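PDB 4LKS: glycosyl hydrolase, family 31/fibronectin type III domain protein from Clostridium perfringens, which probably binds galactose-bearing glycans through a family 32 carbohydrate-binding module of a family 31 glycoside hydrolase. Local coordinates for residues Asn42-Tyr56 with Asn154-Gly166. Numbering follows the deposited sequence.
With CA (calcium ion), chain C; GAL (beta-D-galactopyranose), chain D.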
loop_
_atom_site.group_PDB
_atom_site.type_symbol
_atom_site.label_atom_id
_atom_site.label_comp_id
_atom_site.label_asym_id
_atom_site.label_seq_id
_atom_site.Cartn_x
_atom_site.Cartn_y
_atom_site.Cartn_z
ATOM N N ASN A 42 -3.143 -1.009 -10.566
ATOM C CA ASN A 42 -4.413 -1.214 -9.885
ATOM C C ASN A 42 -4.377 -0.747 -8.438
ATOM O O ASN A 42 -5.430 -0.576 -7.805
ATOM C CB ASN A 42 -4.804 -2.695 -9.922
ATOM C CG ASN A 42 -5.172 -3.181 -11.312
ATOM O OD1 ASN A 42 -5.163 -2.418 -12.285
ATOM N ND2 ASN A 42 -5.499 -4.463 -11.409
ATOM N N ALA A 43 -3.179 -0.549 -7.888
ATOM C CA ALA A 43 -3.103 -0.132 -6.495
ATOM C C ALA A 43 -3.421 1.341 -6.338
ATOM O O ALA A 43 -3.689 1.794 -5.217
ATOM C CB ALA A 43 -1.722 -0.420 -5.923
ATOM N N VAL A 44 -3.362 2.109 -7.427
ATOM C CA VAL A 44 -3.546 3.554 -7.252
ATOM C C VAL A 44 -4.471 4.128 -8.307
ATOM O O VAL A 44 -4.311 5.270 -8.743
ATOM C CB VAL A 44 -2.209 4.331 -7.213
ATOM C CG1 VAL A 44 -1.483 4.095 -5.885
ATOM C CG2 VAL A 44 -1.324 3.951 -8.389
ATOM N N ASP A 45 -5.463 3.334 -8.700
ATOM C CA ASP A 45 -6.398 3.764 -9.742
ATOM C C ASP A 45 -7.728 4.299 -9.199
ATOM O O ASP A 45 -8.677 4.538 -9.969
ATOM C CB ASP A 45 -6.645 2.635 -10.752
ATOM C CG ASP A 45 -7.291 1.413 -10.129
ATOM O OD1 ASP A 45 -7.517 1.382 -8.896
ATOM O OD2 ASP A 45 -7.584 0.467 -10.900
ATOM N N GLY A 46 -7.806 4.495 -7.885
ATOM C CA GLY A 46 -9.026 4.998 -7.267
ATOM C C GLY A 46 -10.198 4.023 -7.292
ATOM O O GLY A 46 -11.340 4.410 -6.996
ATOM N N ASP A 47 -9.918 2.765 -7.620
ATOM C CA ASP A 47 -10.954 1.749 -7.812
ATOM C C ASP A 47 -10.837 0.643 -6.768
ATOM O O ASP A 47 -9.818 -0.077 -6.706
ATOM C CB ASP A 47 -10.814 1.175 -9.219
ATOM C CG ASP A 47 -11.997 0.361 -9.656
ATOM O OD1 ASP A 47 -12.837 -0.046 -8.819
ATOM O OD2 ASP A 47 -12.076 0.131 -10.876
ATOM N N GLU A 48 -11.870 0.495 -5.940
ATOM C CA GLU A 48 -11.842 -0.493 -4.865
ATOM C C GLU A 48 -11.909 -1.931 -5.377
ATOM O O GLU A 48 -11.573 -2.866 -4.651
ATOM C CB GLU A 48 -12.991 -0.255 -3.878
ATOM C CG GLU A 48 -13.115 1.175 -3.388
ATOM C CD GLU A 48 -13.954 2.071 -4.304
ATOM O OE1 GLU A 48 -14.200 1.715 -5.485
ATOM O OE2 GLU A 48 -14.368 3.151 -3.823
ATOM N N ASN A 49 -12.324 -2.104 -6.630
ATOM C CA ASN A 49 -12.536 -3.441 -7.187
ATOM C C ASN A 49 -11.339 -4.045 -7.902
ATOM O O ASN A 49 -11.364 -5.215 -8.284
ATOM C CB ASN A 49 -13.739 -3.445 -8.135
ATOM C CG ASN A 49 -15.041 -3.349 -7.391
ATOM O OD1 ASN A 49 -15.189 -3.947 -6.325
ATOM N ND2 ASN A 49 -15.983 -2.566 -7.921
ATOM N N THR A 50 -10.302 -3.246 -8.099
ATOM C CA THR A 50 -9.104 -3.729 -8.764
ATOM C C THR A 50 -7.987 -3.815 -7.732
ATOM O O THR A 50 -7.945 -3.030 -6.786
ATOM C CB THR A 50 -8.667 -2.790 -9.895
ATOM O OG1 THR A 50 -8.388 -1.500 -9.347
ATOM C CG2 THR A 50 -9.774 -2.660 -10.959
ATOM N N ILE A 51 -7.080 -4.765 -7.909
ATOM C CA ILE A 51 -5.983 -4.913 -6.962
ATOM C C ILE A 51 -4.651 -5.128 -7.638
ATOM O O ILE A 51 -4.581 -5.666 -8.746
ATOM C CB ILE A 51 -6.193 -6.094 -5.992
ATOM C CG1 ILE A 51 -6.201 -7.429 -6.744
ATOM C CG2 ILE A 51 -7.471 -5.911 -5.176
ATOM C CD1 ILE A 51 -6.248 -8.637 -5.827
ATOM N N TRP A 52 -3.593 -4.682 -6.973
ATOM C CA TRP A 52 -2.266 -5.227 -7.235
ATOM C C TRP A 52 -2.131 -6.475 -6.375
ATOM O O TRP A 52 -2.553 -6.472 -5.216
ATOM C CB TRP A 52 -1.175 -4.220 -6.859
ATOM C CG TRP A 52 0.181 -4.866 -6.749
ATOM C CD1 TRP A 52 0.852 -5.528 -7.736
ATOM C CD2 TRP A 52 1.021 -4.919 -5.587
ATOM N NE1 TRP A 52 2.054 -5.995 -7.264
ATOM C CE2 TRP A 52 2.188 -5.631 -5.951
ATOM C CE3 TRP A 52 0.906 -4.433 -4.279
ATOM C CZ2 TRP A 52 3.235 -5.871 -5.049
ATOM C CZ3 TRP A 52 1.957 -4.667 -3.380
ATOM C CH2 TRP A 52 3.100 -5.380 -3.775
ATOM N N HIS A 53 -1.558 -7.539 -6.937
ATOM C CA HIS A 53 -1.291 -8.765 -6.193
ATOM C C HIS A 53 0.075 -9.264 -6.628
ATOM O O HIS A 53 0.366 -9.320 -7.823
ATOM C CB HIS A 53 -2.367 -9.814 -6.520
ATOM C CG HIS A 53 -2.439 -10.963 -5.559
ATOM N ND1 HIS A 53 -1.401 -11.846 -5.355
ATOM C CD2 HIS A 53 -3.463 -11.407 -4.785
ATOM C CE1 HIS A 53 -1.769 -12.769 -4.481
ATOM N NE2 HIS A 53 -3.019 -12.527 -4.127
ATOM N N SER A 54 0.929 -9.590 -5.662
ATOM C CA SER A 54 2.262 -10.078 -5.982
ATOM C C SER A 54 2.176 -11.551 -6.400
ATOM O O SER A 54 1.135 -12.201 -6.226
ATOM C CB SER A 54 3.229 -9.862 -4.798
ATOM O OG SER A 54 2.889 -10.632 -3.658
ATOM N N ALA A 55 3.263 -12.066 -6.957
ATOM C CA ALA A 55 3.281 -13.446 -7.457
ATOM C C ALA A 55 3.090 -14.451 -6.326
ATOM O O ALA A 55 3.495 -14.208 -5.189
ATOM C CB ALA A 55 4.567 -13.717 -8.225
ATOM N N TYR A 56 2.466 -15.591 -6.632
ATOM C CA TYR A 56 2.114 -16.548 -5.588
ATOM C C TYR A 56 2.443 -17.993 -5.948
ATOM O O TYR A 56 1.799 -18.927 -5.466
ATOM C CB TYR A 56 0.643 -16.416 -5.175
ATOM C CG TYR A 56 -0.374 -16.525 -6.290
ATOM C CD1 TYR A 56 -0.872 -17.759 -6.691
ATOM C CD2 TYR A 56 -0.869 -15.389 -6.910
ATOM C CE1 TYR A 56 -1.820 -17.856 -7.692
ATOM C CE2 TYR A 56 -1.809 -15.472 -7.908
ATOM C CZ TYR A 56 -2.279 -16.705 -8.302
ATOM O OH TYR A 56 -3.224 -16.771 -9.300
ATOM N N ASN A 154 1.941 -14.969 4.809
ATOM C CA ASN A 154 3.301 -14.470 4.658
ATOM C C ASN A 154 4.019 -14.882 3.373
ATOM O O ASN A 154 5.218 -15.161 3.386
ATOM C CB ASN A 154 4.146 -14.840 5.889
ATOM C CG ASN A 154 3.609 -14.234 7.152
ATOM O OD1 ASN A 154 3.151 -13.093 7.155
ATOM N ND2 ASN A 154 3.655 -14.990 8.241
ATOM N N LYS A 155 3.292 -14.905 2.261
ATOM C CA LYS A 155 3.898 -15.247 0.980
ATOM C C LYS A 155 3.636 -14.216 -0.110
ATOM O O LYS A 155 4.504 -13.954 -0.933
ATOM C CB LYS A 155 3.430 -16.630 0.507
ATOM C CG LYS A 155 4.396 -17.281 -0.481
ATOM C CD LYS A 155 3.866 -17.243 -1.907
ATOM C CE LYS A 155 3.434 -18.623 -2.363
ATOM N NZ LYS A 155 2.409 -19.232 -1.464
ATOM N N TYR A 156 2.431 -13.651 -0.124
ATOM C CA TYR A 156 2.055 -12.696 -1.166
ATOM C C TYR A 156 1.267 -11.536 -0.568
ATOM O O TYR A 156 0.651 -11.668 0.495
ATOM C CB TYR A 156 1.256 -13.383 -2.288
ATOM C CG TYR A 156 0.241 -14.394 -1.792
ATOM C CD1 TYR A 156 -1.013 -13.998 -1.322
ATOM C CD2 TYR A 156 0.534 -15.754 -1.797
ATOM C CE1 TYR A 156 -1.932 -14.933 -0.865
ATOM C CE2 TYR A 156 -0.381 -16.683 -1.344
ATOM C CZ TYR A 156 -1.606 -16.274 -0.887
ATOM O OH TYR A 156 -2.496 -17.225 -0.440
ATOM N N ALA A 157 1.294 -10.399 -1.262
ATOM C CA ALA A 157 0.608 -9.197 -0.800
ATOM C C ALA A 157 -0.366 -8.724 -1.865
ATOM O O ALA A 157 -0.161 -8.947 -3.058
ATOM C CB ALA A 157 1.606 -8.106 -0.528
ATOM N N SER A 158 -1.416 -8.041 -1.427
ATOM C CA SER A 158 -2.317 -7.379 -2.360
ATOM C C SER A 158 -2.720 -6.031 -1.790
ATOM O O SER A 158 -2.534 -5.768 -0.605
ATOM C CB SER A 158 -3.551 -8.235 -2.652
ATOM O OG SER A 158 -4.281 -8.527 -1.473
ATOM N N ALA A 159 -3.249 -5.175 -2.649
ATOM C CA ALA A 159 -3.739 -3.875 -2.217
ATOM C C ALA A 159 -4.765 -3.440 -3.225
ATOM O O ALA A 159 -4.487 -3.462 -4.424
ATOM C CB ALA A 159 -2.607 -2.869 -2.174
ATOM N N ALA A 160 -5.943 -3.037 -2.748
ATOM C CA ALA A 160 -6.957 -2.470 -3.635
ATOM C C ALA A 160 -6.692 -0.987 -3.899
ATOM O O ALA A 160 -6.865 -0.514 -5.021
ATOM C CB ALA A 160 -8.340 -2.667 -3.058
ATOM N N GLU A 161 -6.303 -0.249 -2.856
ATOM C CA GLU A 161 -5.921 1.150 -3.010
ATOM C C GLU A 161 -4.879 1.555 -1.999
ATOM O O GLU A 161 -4.845 1.056 -0.866
ATOM C CB GLU A 161 -7.114 2.083 -2.797
ATOM C CG GLU A 161 -8.192 2.062 -3.859
ATOM C CD GLU A 161 -9.117 3.256 -3.701
ATOM O OE1 GLU A 161 -10.261 3.080 -3.218
ATOM O OE2 GLU A 161 -8.682 4.387 -4.024
ATOM N N LEU A 162 -4.051 2.496 -2.432
ATOM C CA LEU A 162 -3.243 3.320 -1.539
ATOM C C LEU A 162 -3.697 4.757 -1.778
ATOM O O LEU A 162 -3.665 5.252 -2.919
ATOM C CB LEU A 162 -1.759 3.167 -1.857
ATOM C CG LEU A 162 -1.191 1.761 -1.695
ATOM C CD1 LEU A 162 0.216 1.705 -2.279
ATOM C CD2 LEU A 162 -1.153 1.333 -0.227
ATOM N N VAL A 163 -4.137 5.419 -0.718
ATOM C CA VAL A 163 -4.635 6.792 -0.786
ATOM C C VAL A 163 -3.594 7.691 -0.126
ATOM O O VAL A 163 -3.105 7.369 0.951
ATOM C CB VAL A 163 -5.992 6.929 -0.054
ATOM C CG1 VAL A 163 -6.526 8.362 -0.163
ATOM C CG2 VAL A 163 -7.017 5.902 -0.594
ATOM N N PHE A 164 -3.254 8.806 -0.761
ATOM C CA PHE A 164 -2.200 9.680 -0.279
ATOM C C PHE A 164 -2.755 10.997 0.220
ATOM O O PHE A 164 -3.699 11.544 -0.369
ATOM C CB PHE A 164 -1.203 9.958 -1.417
ATOM C CG PHE A 164 -0.294 8.805 -1.729
ATOM C CD1 PHE A 164 -0.793 7.634 -2.286
ATOM C CD2 PHE A 164 1.061 8.893 -1.475
ATOM C CE1 PHE A 164 0.054 6.563 -2.562
ATOM C CE2 PHE A 164 1.915 7.824 -1.755
ATOM C CZ PHE A 164 1.406 6.665 -2.298
ATOM N N TYR A 165 -2.166 11.500 1.297
ATOM C CA TYR A 165 -2.530 12.799 1.863
ATOM C C TYR A 165 -1.321 13.711 1.978
ATOM O O TYR A 165 -0.317 13.382 2.639
ATOM C CB TYR A 165 -3.122 12.651 3.263
ATOM C CG TYR A 165 -4.375 11.826 3.335
ATOM C CD1 TYR A 165 -4.319 10.436 3.306
ATOM C CD2 TYR A 165 -5.624 12.431 3.452
ATOM C CE1 TYR A 165 -5.480 9.669 3.390
ATOM C CE2 TYR A 165 -6.780 11.670 3.543
ATOM C CZ TYR A 165 -6.698 10.292 3.506
ATOM O OH TYR A 165 -7.839 9.528 3.603
ATOM N N GLY A 166 -1.435 14.892 1.384
ATOM C CA GLY A 166 -0.386 15.878 1.493
ATOM C C GLY A 166 -0.697 17.127 0.706
ATOM O O GLY A 166 -1.798 17.274 0.158
HETATM CA CA CA C . -7.630 -0.502 -7.238
HETATM C C1 GAL D . -6.561 -17.261 -5.395
HETATM C C2 GAL D . -6.793 -15.762 -5.666
HETATM C C3 GAL D . -5.539 -15.121 -6.241
HETATM C C4 GAL D . -4.363 -15.355 -5.279
HETATM C C5 GAL D . -4.196 -16.846 -5.064
HETATM C C6 GAL D . -3.123 -17.202 -4.033
HETATM O O1 GAL D . -7.669 -17.832 -4.753
HETATM O O2 GAL D . -7.856 -15.530 -6.598
HETATM O O3 GAL D . -5.719 -13.714 -6.384
HETATM O O4 GAL D . -4.638 -14.742 -4.021
HETATM O O5 GAL D . -5.418 -17.432 -4.556
HETATM O O6 GAL D . -2.962 -18.611 -3.918
HETATM O O HOH W 1 -6.326 4.494 -5.326
HETATM O O HOH W 2 -12.210 4.985 -4.209
HETATM O O HOH W 3 4.694 -12.690 -3.370
HETATM O O HOH W 4 0.294 -19.863 -3.138
#
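Tyr156 lays the CD1 corner of its ring against His53, Tyr156 CD1 lying 3.5 Å from His53 CE1, the two planes near parallel (30°) but slid so far that they barely overlap. On its CD2 side the same ring meets Tyr56 CB at 3.4 Å. All three aromatics touch the bound galactose: C5 of the sugar sits over the centre of the Tyr56 ring in a CH-pi contact, C6 reaches Tyr156, and O4 is hydrogen-bonded to His53 NE2 (2.7 Å). His53 ND1 donates to Ser54 O in the imidazole plane, which fixes the ring's rotation; Arg84 and Asn89 complete the pocket. With OG between its backbone N and carbonyl carbon (chi1 66°), Ser54 accepts from Ala157 N at 2.9 Å, while Ser54 N donates to Ala157 O. Trp52 and Ala159 form an antiparallel hydrogen-bonded pair; next to it Ala160 and Glu161 make a classic beta bulge opposite Leu82. Here Ala160 O binds calcium at 2.4 Å, joined by Asn42 O, Asp45 OD1, Asp47 O and both Thr50 oxygens. Thr50 OG1 also donates to the syn lone pair of Asp45 OD2 (2.6 Å). Calcium thus ties the 42-50 loop to strand 158-166, and its charge probably offsets repulsion among closely set oxygens such as Asn42 O and Ala160 O, 3.1 Å apart.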